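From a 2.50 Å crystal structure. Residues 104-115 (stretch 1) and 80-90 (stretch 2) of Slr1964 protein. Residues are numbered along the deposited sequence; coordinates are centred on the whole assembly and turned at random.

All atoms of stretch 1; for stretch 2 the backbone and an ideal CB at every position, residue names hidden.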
ATOM      1  N   ASP A 104      18.050  -5.209  36.694  1.00 43.66           N
ATOM      2  CA  ASP A 104      17.220  -4.019  36.871  1.00 47.28           C
ATOM      3  C   ASP A 104      16.544  -3.607  35.561  1.00 44.71           C
ATOM      4  O   ASP A 104      15.394  -3.170  35.559  1.00 47.00           O
ATOM      5  CB  ASP A 104      18.043  -2.858  37.451  1.00 49.88           C
ATOM      6  CG  ASP A 104      19.271  -2.530  36.620  1.00 55.22           C
ATOM      7  OD1 ASP A 104      19.557  -3.262  35.651  1.00 61.77           O
ATOM      8  OD2 ASP A 104      19.958  -1.540  36.949  1.00 56.89           O
ATOM      9  N   LYS A 105      17.256  -3.762  34.450  1.00 52.30           N
ATOM     10  CA  LYS A 105      16.699  -3.460  33.135  1.00 51.79           C
ATOM     11  C   LYS A 105      15.576  -4.426  32.780  1.00 46.83           C
ATOM     12  O   LYS A 105      14.539  -4.018  32.260  1.00 50.22           O
ATOM     13  CB  LYS A 105      17.791  -3.524  32.068  1.00 59.26           C
ATOM     14  CG  LYS A 105      18.794  -2.394  32.162  1.00 62.57           C
ATOM     15  CD  LYS A 105      20.029  -2.670  31.330  1.00 58.20           C
ATOM     16  CE  LYS A 105      21.069  -1.589  31.541  1.00 61.42           C
ATOM     17  NZ  LYS A 105      22.430  -2.064  31.198  1.00 71.75           N
ATOM     18  N   GLN A 106      15.788  -5.707  33.060  1.00 41.00           N
ATOM     19  CA  GLN A 106      14.784  -6.723  32.771  1.00 48.78           C
ATOM     20  C   GLN A 106      13.491  -6.431  33.522  1.00 55.13           C
ATOM     21  O   GLN A 106      12.404  -6.469  32.945  1.00 64.25           O
ATOM     22  CB  GLN A 106      15.298  -8.112  33.150  1.00 41.43           C
ATOM     23  CG  GLN A 106      16.501  -8.571  32.350  1.00 51.95           C
ATOM     24  CD  GLN A 106      16.845 -10.027  32.599  1.00 51.97           C
ATOM     25  OE1 GLN A 106      16.001 -10.911  32.450  1.00 46.63           O
ATOM     26  NE2 GLN A 106      18.091 -10.285  32.980  1.00 49.13           N
ATOM     27  N   SER A 107      13.618  -6.130  34.810  1.00 44.10           N
ATOM     28  CA  SER A 107      12.461  -5.879  35.658  1.00 63.21           C
ATOM     29  C   SER A 107      11.672  -4.676  35.159  1.00 48.27           C
ATOM     30  O   SER A 107      10.444  -4.715  35.078  1.00 50.04           O
ATOM     31  CB  SER A 107      12.904  -5.646  37.104  1.00 58.71           C
ATOM     32  OG  SER A 107      13.457  -6.825  37.658  1.00 76.21           O
ATOM     33  N   LYS A 108      12.387  -3.608  34.826  1.00 47.75           N
ATOM     34  CA  LYS A 108      11.760  -2.376  34.364  1.00 57.78           C
ATOM     35  C   LYS A 108      10.987  -2.634  33.073  1.00 56.25           C
ATOM     36  O   LYS A 108       9.848  -2.192  32.918  1.00 56.41           O
ATOM     37  CB  LYS A 108      12.823  -1.299  34.139  1.00 54.77           C
ATOM     38  CG  LYS A 108      12.270   0.050  33.710  1.00 63.15           C
ATOM     39  CD  LYS A 108      11.405   0.673  34.795  1.00 75.49           C
ATOM     40  CE  LYS A 108      11.009   2.096  34.436  1.00 82.94           C
ATOM     41  NZ  LYS A 108      10.029   2.677  35.396  1.00 89.25           N
ATOM     42  N   ILE A 109      11.614  -3.361  32.156  1.00 40.80           N
ATOM     43  CA  ILE A 109      10.995  -3.693  30.880  1.00 51.30           C
ATOM     44  C   ILE A 109       9.718  -4.504  31.076  1.00 56.93           C
ATOM     45  O   ILE A 109       8.657  -4.139  30.571  1.00 63.81           O
ATOM     46  CB  ILE A 109      11.967  -4.487  29.984  1.00 48.81           C
ATOM     47  CG1 ILE A 109      13.091  -3.571  29.493  1.00 48.25           C
ATOM     48  CG2 ILE A 109      11.232  -5.107  28.800  1.00 38.64           C
ATOM     49  CD1 ILE A 109      14.189  -4.291  28.739  1.00 49.48           C
ATOM     50  N   LYS A 110       9.828  -5.607  31.809  1.00 57.02           N
ATOM     51  CA  LYS A 110       8.680  -6.462  32.081  1.00 66.49           C
ATOM     52  C   LYS A 110       7.549  -5.655  32.708  1.00 57.35           C
ATOM     53  O   LYS A 110       6.380  -5.839  32.372  1.00 55.41           O
ATOM     54  CB  LYS A 110       9.080  -7.610  33.010  1.00 61.92           C
ATOM     55  CG  LYS A 110      10.083  -8.573  32.401  1.00 68.51           C
ATOM     56  CD  LYS A 110      10.437  -9.691  33.363  1.00 73.30           C
ATOM     57  CE  LYS A 110      11.481 -10.615  32.766  1.00 76.24           C
ATOM     58  NZ  LYS A 110      11.719 -11.817  33.609  1.00 79.79           N
ATOM     59  N   ALA A 111       7.914  -4.752  33.613  1.00 55.40           N
ATOM     60  CA  ALA A 111       6.941  -3.937  34.329  1.00 58.30           C
ATOM     61  C   ALA A 111       6.166  -3.045  33.365  1.00 57.24           C
ATOM     62  O   ALA A 111       4.935  -3.003  33.393  1.00 59.29           O
ATOM     63  CB  ALA A 111       7.640  -3.089  35.389  1.00 48.78           C
ATOM     64  N   LEU A 112       6.896  -2.338  32.510  1.00 59.46           N
ATOM     65  CA  LEU A 112       6.287  -1.425  31.547  1.00 71.37           C
ATOM     66  C   LEU A 112       5.378  -2.169  30.571  1.00 67.48           C
ATOM     67  O   LEU A 112       4.343  -1.648  30.153  1.00 70.07           O
ATOM     68  CB  LEU A 112       7.375  -0.671  30.778  1.00 59.15           C
ATOM     69  CG  LEU A 112       8.264   0.237  31.632  1.00 63.86           C
ATOM     70  CD1 LEU A 112       9.448   0.754  30.822  1.00 64.96           C
ATOM     71  CD2 LEU A 112       7.453   1.390  32.215  1.00 71.95           C
ATOM     72  N   ALA A 113       5.763  -3.393  30.226  1.00 59.67           N
ATOM     73  CA  ALA A 113       5.021  -4.195  29.259  1.00 61.76           C
ATOM     74  C   ALA A 113       3.752  -4.789  29.869  1.00 66.93           C
ATOM     75  O   ALA A 113       2.778  -5.044  29.158  1.00 72.39           O
ATOM     76  CB  ALA A 113       5.909  -5.302  28.706  1.00 53.63           C
ATOM     77  N   ARG A 114       3.763  -5.013  31.180  1.00 78.63           N
ATOM     78  CA  ARG A 114       2.601  -5.568  31.867  1.00 88.48           C
ATOM     79  C   ARG A 114       1.407  -4.632  31.744  1.00 91.17           C
ATOM     80  O   ARG A 114       0.287  -5.066  31.476  1.00 91.30           O
ATOM     81  CB  ARG A 114       2.908  -5.824  33.345  1.00 94.41           C
ATOM     82  CG  ARG A 114       3.550  -7.171  33.625  1.00 97.00           C
ATOM     83  CD  ARG A 114       3.693  -7.410  35.121  1.00103.46           C
ATOM     84  NE  ARG A 114       4.890  -6.776  35.673  1.00101.47           N
ATOM     85  CZ  ARG A 114       6.061  -7.388  35.846  1.00 94.90           C
ATOM     86  NH1 ARG A 114       6.219  -8.663  35.517  1.00 91.22           N
ATOM     87  NH2 ARG A 114       7.085  -6.717  36.354  1.00 92.90           N
ATOM     88  N   LEU A 115       1.658  -3.343  31.939  1.00 94.47           N
ATOM     89  CA  LEU A 115       0.615  -2.331  31.834  1.00 99.78           C
ATOM     90  C   LEU A 115       0.249  -2.088  30.374  1.00102.18           C
ATOM     91  O   LEU A 115       1.012  -2.415  29.464  1.00103.19           O
ATOM     92  CB  LEU A 115       1.078  -1.028  32.487  1.00 98.82           C
ATOM     93  CG  LEU A 115       1.070  -0.990  34.020  1.00 99.91           C
ATOM     94  CD1 LEU A 115      -0.354  -1.088  34.555  1.00104.58           C
ATOM     95  CD2 LEU A 115       1.946  -2.092  34.613  1.00100.19           C
ATOM     96  OXT LEU A 115      -0.822  -1.565  30.068  1.00108.05           O
ATOM     97  N   UNK A  80      15.466   3.200  24.295  1.00 48.55           N
ATOM     98  CA  UNK A  80      15.789   1.798  24.040  1.00 45.38           C
ATOM     99  C   UNK A  80      15.078   0.864  25.017  1.00 43.07           C
ATOM    100  O   UNK A  80      14.677  -0.241  24.650  1.00 47.33           O
ATOM    101  CB  UNK A  80      17.302   1.584  24.124  1.00 45.38           C
ATOM    102  N   UNK A  81      14.921   1.315  26.255  1.00 49.46           N
ATOM    103  CA  UNK A  81      14.220   0.534  27.271  1.00 51.81           C
ATOM    104  C   UNK A  81      12.730   0.461  26.955  1.00 46.59           C
ATOM    105  O   UNK A  81      12.097  -0.581  27.128  1.00 42.05           O
ATOM    106  CB  UNK A  81      14.439   1.138  28.660  1.00 51.81           C
ATOM    107  N   UNK A  82      12.175   1.577  26.492  1.00 45.84           N
ATOM    108  CA  UNK A  82      10.766   1.639  26.126  1.00 52.93           C
ATOM    109  C   UNK A  82      10.503   0.742  24.924  1.00 47.26           C
ATOM    110  O   UNK A  82       9.468   0.081  24.842  1.00 54.25           O
ATOM    111  CB  UNK A  82      10.346   3.079  25.824  1.00 52.93           C
ATOM    112  N   UNK A  83      11.457   0.715  24.000  1.00 44.87           N
ATOM    113  CA  UNK A  83      11.323  -0.074  22.781  1.00 45.48           C
ATOM    114  C   UNK A  83      11.178  -1.552  23.118  1.00 40.53           C
ATOM    115  O   UNK A  83      10.273  -2.221  22.621  1.00 51.79           O
ATOM    116  CB  UNK A  83      12.526   0.147  21.861  1.00 45.48           C
ATOM    117  N   UNK A  84      12.070  -2.059  23.963  1.00 42.48           N
ATOM    118  CA  UNK A  84      12.022  -3.463  24.361  1.00 49.25           C
ATOM    119  C   UNK A  84      10.682  -3.815  24.998  1.00 44.73           C
ATOM    120  O   UNK A  84      10.107  -4.865  24.712  1.00 48.77           O
ATOM    121  CB  UNK A  84      13.162  -3.778  25.332  1.00 49.25           C
ATOM    122  N   UNK A  85      10.185  -2.925  25.850  1.00 54.13           N
ATOM    123  CA  UNK A  85       8.894  -3.116  26.495  1.00 55.10           C
ATOM    124  C   UNK A  85       7.801  -3.286  25.445  1.00 49.40           C
ATOM    125  O   UNK A  85       6.951  -4.172  25.553  1.00 48.13           O
ATOM    126  CB  UNK A  85       8.573  -1.939  27.418  1.00 55.10           C
ATOM    127  N   UNK A  86       7.832  -2.433  24.427  1.00 49.52           N
ATOM    128  CA  UNK A  86       6.853  -2.490  23.345  1.00 47.49           C
ATOM    129  C   UNK A  86       6.964  -3.811  22.586  1.00 49.24           C
ATOM    130  O   UNK A  86       5.960  -4.476  22.325  1.00 51.48           O
ATOM    131  CB  UNK A  86       7.044  -1.311  22.388  1.00 47.49           C
ATOM    132  N   UNK A  87       8.191  -4.180  22.233  1.00 47.17           N
ATOM    133  CA  UNK A  87       8.458  -5.434  21.537  1.00 52.14           C
ATOM    134  C   UNK A  87       7.945  -6.623  22.336  1.00 51.73           C
ATOM    135  O   UNK A  87       7.405  -7.577  21.775  1.00 51.23           O
ATOM    136  CB  UNK A  87       9.956  -5.588  21.269  1.00 52.14           C
ATOM    137  N   UNK A  88       8.120  -6.556  23.652  1.00 44.55           N
ATOM    138  CA  UNK A  88       7.676  -7.619  24.543  1.00 40.86           C
ATOM    139  C   UNK A  88       6.156  -7.670  24.577  1.00 45.99           C
ATOM    140  O   UNK A  88       5.554  -8.745  24.537  1.00 54.85           O
ATOM    141  CB  UNK A  88       8.237  -7.416  25.952  1.00 40.86           C
ATOM    142  N   UNK A  89       5.540  -6.496  24.646  1.00 48.04           N
ATOM    143  CA  UNK A  89       4.089  -6.394  24.664  1.00 56.41           C
ATOM    144  C   UNK A  89       3.501  -6.894  23.347  1.00 58.61           C
ATOM    145  O   UNK A  89       2.421  -7.484  23.322  1.00 56.34           O
ATOM    146  CB  UNK A  89       3.657  -4.950  24.928  1.00 56.41           C
ATOM    147  N   UNK A  90       4.224  -6.658  22.256  1.00 47.44           N
ATOM    148  CA  UNK A  90       3.770  -7.047  20.925  1.00 48.00           C
ATOM    149  C   UNK A  90       4.155  -8.487  20.586  1.00 57.12           C
ATOM    150  O   UNK A  90       3.809  -8.991  19.517  1.00 55.50           O
ATOM    151  CB  UNK A  90       4.348  -6.094  19.877  1.00 48.00           C
TER

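Both stretches are helical, 104-114 and 80-89. The axes approach to 8.2 Å and cross at -54°, so only part of each helix meets the other.

Position 80 has helical angles, and no atom of stretch 1 lies within 5.5 Å of its ideal CB. Stretch 1 sets no demand here, and many residues would do. It is Ile80, which makes no contact with stretch 1.

Position 81 points its CB sideways. The ideal CB lies 5.0 Å from Ile109 CG1 and 5.5 Å from Leu112 CD1. That gap leaves room for a medium or long apolar side chain, such as Ile, Leu or Met. The residue is Ile81. Its side chain fits as a knob among Lys105, Lys108, Ile109 and Leu112. Its CG2 is 4.0 Å from Ile109 CG1, and its CD1 is 4.2 Å from Lys105 CG, so the aliphatic part of the lysine helps to line the hole.

Position 82 points away, with nothing near its CB. A small or polar residue would suit, and so would a long one able to reach back. The residue is Phe82, with chi1 in m. Its ring comes nearer than its CB does: CD1 lies 4.0 Å from Leu112 CD1, which meets the ring at its edge.

Position 83 is out of reach, and stretch 1 does not restrict it. It is Val83.

Position 84 points toward stretch 1, with its ideal CB 3.6 Å from Ile109 CD1. An apolar residue fits if its bulk turns aside. The residue is Phe84. Its CB packs against Ile109 CD1 at 3.6 Å, and the ring leads away.

Position 85 lies where the backbones come closest: its CA is 4.9 Å from Ala113 CA. The ideal CB is already 3.8 Å from both Leu112 CB and Ile109 O. Little space remains, so a small residue such as Ala, Gly or Ser suits best. The residue is Ala85. Its CB touches Leu112 CB at 3.8 Å, and its O is 3.5 Å from Ala113 CB.

Position 86 points away, where a polar residue would be at ease. Gln86 donates from NE2 to OE2 of the residue at 90, a 2.8 Å hydrogen bond.

Position 87 is out of reach. It is Leu87, without contact to stretch 1.

Position 88 points toward stretch 1; its ideal CB is 4.2 Å from Ala113 CB and 4.7 Å from Ile109 CG2. The methyl surface invites Leu, Ile or Met. Leu88 places CD2 3.6 Å from Ala113 CB and 4.1 Å from Ile109 CG2. With Ile81, Phe84 and Ala85, it surrounds the Ile109 knob.

Position 89 points toward stretch 1, and its ideal CB lies 4.3 Å from Ala113 O, with the C-terminal carboxylate beyond. A long basic residue would suit. Lys89 extends with every chi in t. Its CE is 3.7 Å from Leu115 O, but NZ stays 4.4 Å from Leu115 OXT, beyond a salt bridge.

Position 90 is out of reach and unrestricted by stretch 1. It is Glu90, the acceptor for Gln86.

Stretch 2, residues 80-90: IIFVFAQLLKE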
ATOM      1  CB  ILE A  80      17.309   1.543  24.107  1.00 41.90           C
ATOM      2  CG1 ILE A  80      17.621   0.090  23.736  1.00 44.02           C
ATOM      3  CG2 ILE A  80      17.852   1.880  25.491  1.00 46.04           C
ATOM      4  CD1 ILE A  80      19.098  -0.185  23.539  1.00 50.28           C
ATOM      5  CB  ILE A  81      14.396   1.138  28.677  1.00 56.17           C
ATOM      6  CG1 ILE A  81      15.860   1.053  29.111  1.00 59.61           C
ATOM      7  CG2 ILE A  81      13.503   0.419  29.686  1.00 54.46           C
ATOM      8  CD1 ILE A  81      16.334  -0.365  29.398  1.00 54.11           C
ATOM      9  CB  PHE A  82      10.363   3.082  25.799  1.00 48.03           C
ATOM     10  CG  PHE A  82      10.526   4.042  26.952  1.00 50.10           C
ATOM     11  CD1 PHE A  82      10.500   3.592  28.260  1.00 44.53           C
ATOM     12  CD2 PHE A  82      10.705   5.397  26.726  1.00 50.54           C
ATOM     13  CE1 PHE A  82      10.649   4.471  29.316  1.00 44.44           C
ATOM     14  CE2 PHE A  82      10.855   6.279  27.781  1.00 44.63           C
ATOM     15  CZ  PHE A  82      10.827   5.815  29.075  1.00 44.49           C
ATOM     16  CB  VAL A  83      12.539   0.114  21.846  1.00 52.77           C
ATOM     17  CG1 VAL A  83      12.450  -0.828  20.645  1.00 44.40           C
ATOM     18  CG2 VAL A  83      12.649   1.565  21.390  1.00 45.85           C
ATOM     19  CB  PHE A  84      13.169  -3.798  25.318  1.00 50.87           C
ATOM     20  CG  PHE A  84      14.467  -4.094  24.620  1.00 49.60           C
ATOM     21  CD1 PHE A  84      14.556  -5.137  23.720  1.00 43.39           C
ATOM     22  CD2 PHE A  84      15.595  -3.330  24.864  1.00 53.07           C
ATOM     23  CE1 PHE A  84      15.743  -5.411  23.073  1.00 61.56           C
ATOM     24  CE2 PHE A  84      16.785  -3.604  24.218  1.00 47.69           C
ATOM     25  CZ  PHE A  84      16.858  -4.646  23.324  1.00 51.42           C
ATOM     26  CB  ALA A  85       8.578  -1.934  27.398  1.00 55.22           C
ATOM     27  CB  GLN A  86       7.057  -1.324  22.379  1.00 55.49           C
ATOM     28  CG  GLN A  86       5.961  -1.197  21.333  1.00 68.23           C
ATOM     29  CD  GLN A  86       4.616  -0.815  21.936  1.00 79.92           C
ATOM     30  OE1 GLN A  86       4.553  -0.251  23.029  1.00 74.18           O
ATOM     31  NE2 GLN A  86       3.537  -1.122  21.226  1.00 79.02           N
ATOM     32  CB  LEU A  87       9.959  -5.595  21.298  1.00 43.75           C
ATOM     33  CG  LEU A  87      10.596  -4.555  20.375  1.00 55.60           C
ATOM     34  CD1 LEU A  87      12.106  -4.752  20.308  1.00 43.44           C
ATOM     35  CD2 LEU A  87       9.964  -4.611  18.982  1.00 51.17           C
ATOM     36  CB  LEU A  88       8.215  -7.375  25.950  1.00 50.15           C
ATOM     37  CG  LEU A  88       7.872  -8.432  26.998  1.00 37.94           C
ATOM     38  CD1 LEU A  88       8.508  -9.773  26.651  1.00 41.34           C
ATOM     39  CD2 LEU A  88       8.318  -7.952  28.367  1.00 50.98           C
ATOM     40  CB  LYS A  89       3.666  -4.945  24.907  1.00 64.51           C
ATOM     41  CG  LYS A  89       2.212  -4.797  25.309  1.00 75.15           C
ATOM     42  CD  LYS A  89       1.815  -3.343  25.452  1.00 75.75           C
ATOM     43  CE  LYS A  89       0.368  -3.220  25.891  1.00 86.93           C
ATOM     44  NZ  LYS A  89      -0.152  -1.841  25.704  1.00 93.18           N
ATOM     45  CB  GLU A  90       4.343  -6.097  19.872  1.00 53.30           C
ATOM     46  CG  GLU A  90       3.790  -4.681  19.939  1.00 58.67           C
ATOM     47  CD  GLU A  90       4.386  -3.774  18.882  1.00 59.18           C
ATOM     48  OE1 GLU A  90       5.193  -4.262  18.064  1.00 64.53           O
ATOM     49  OE2 GLU A  90       4.050  -2.572  18.869  1.00 64.74           O
TER
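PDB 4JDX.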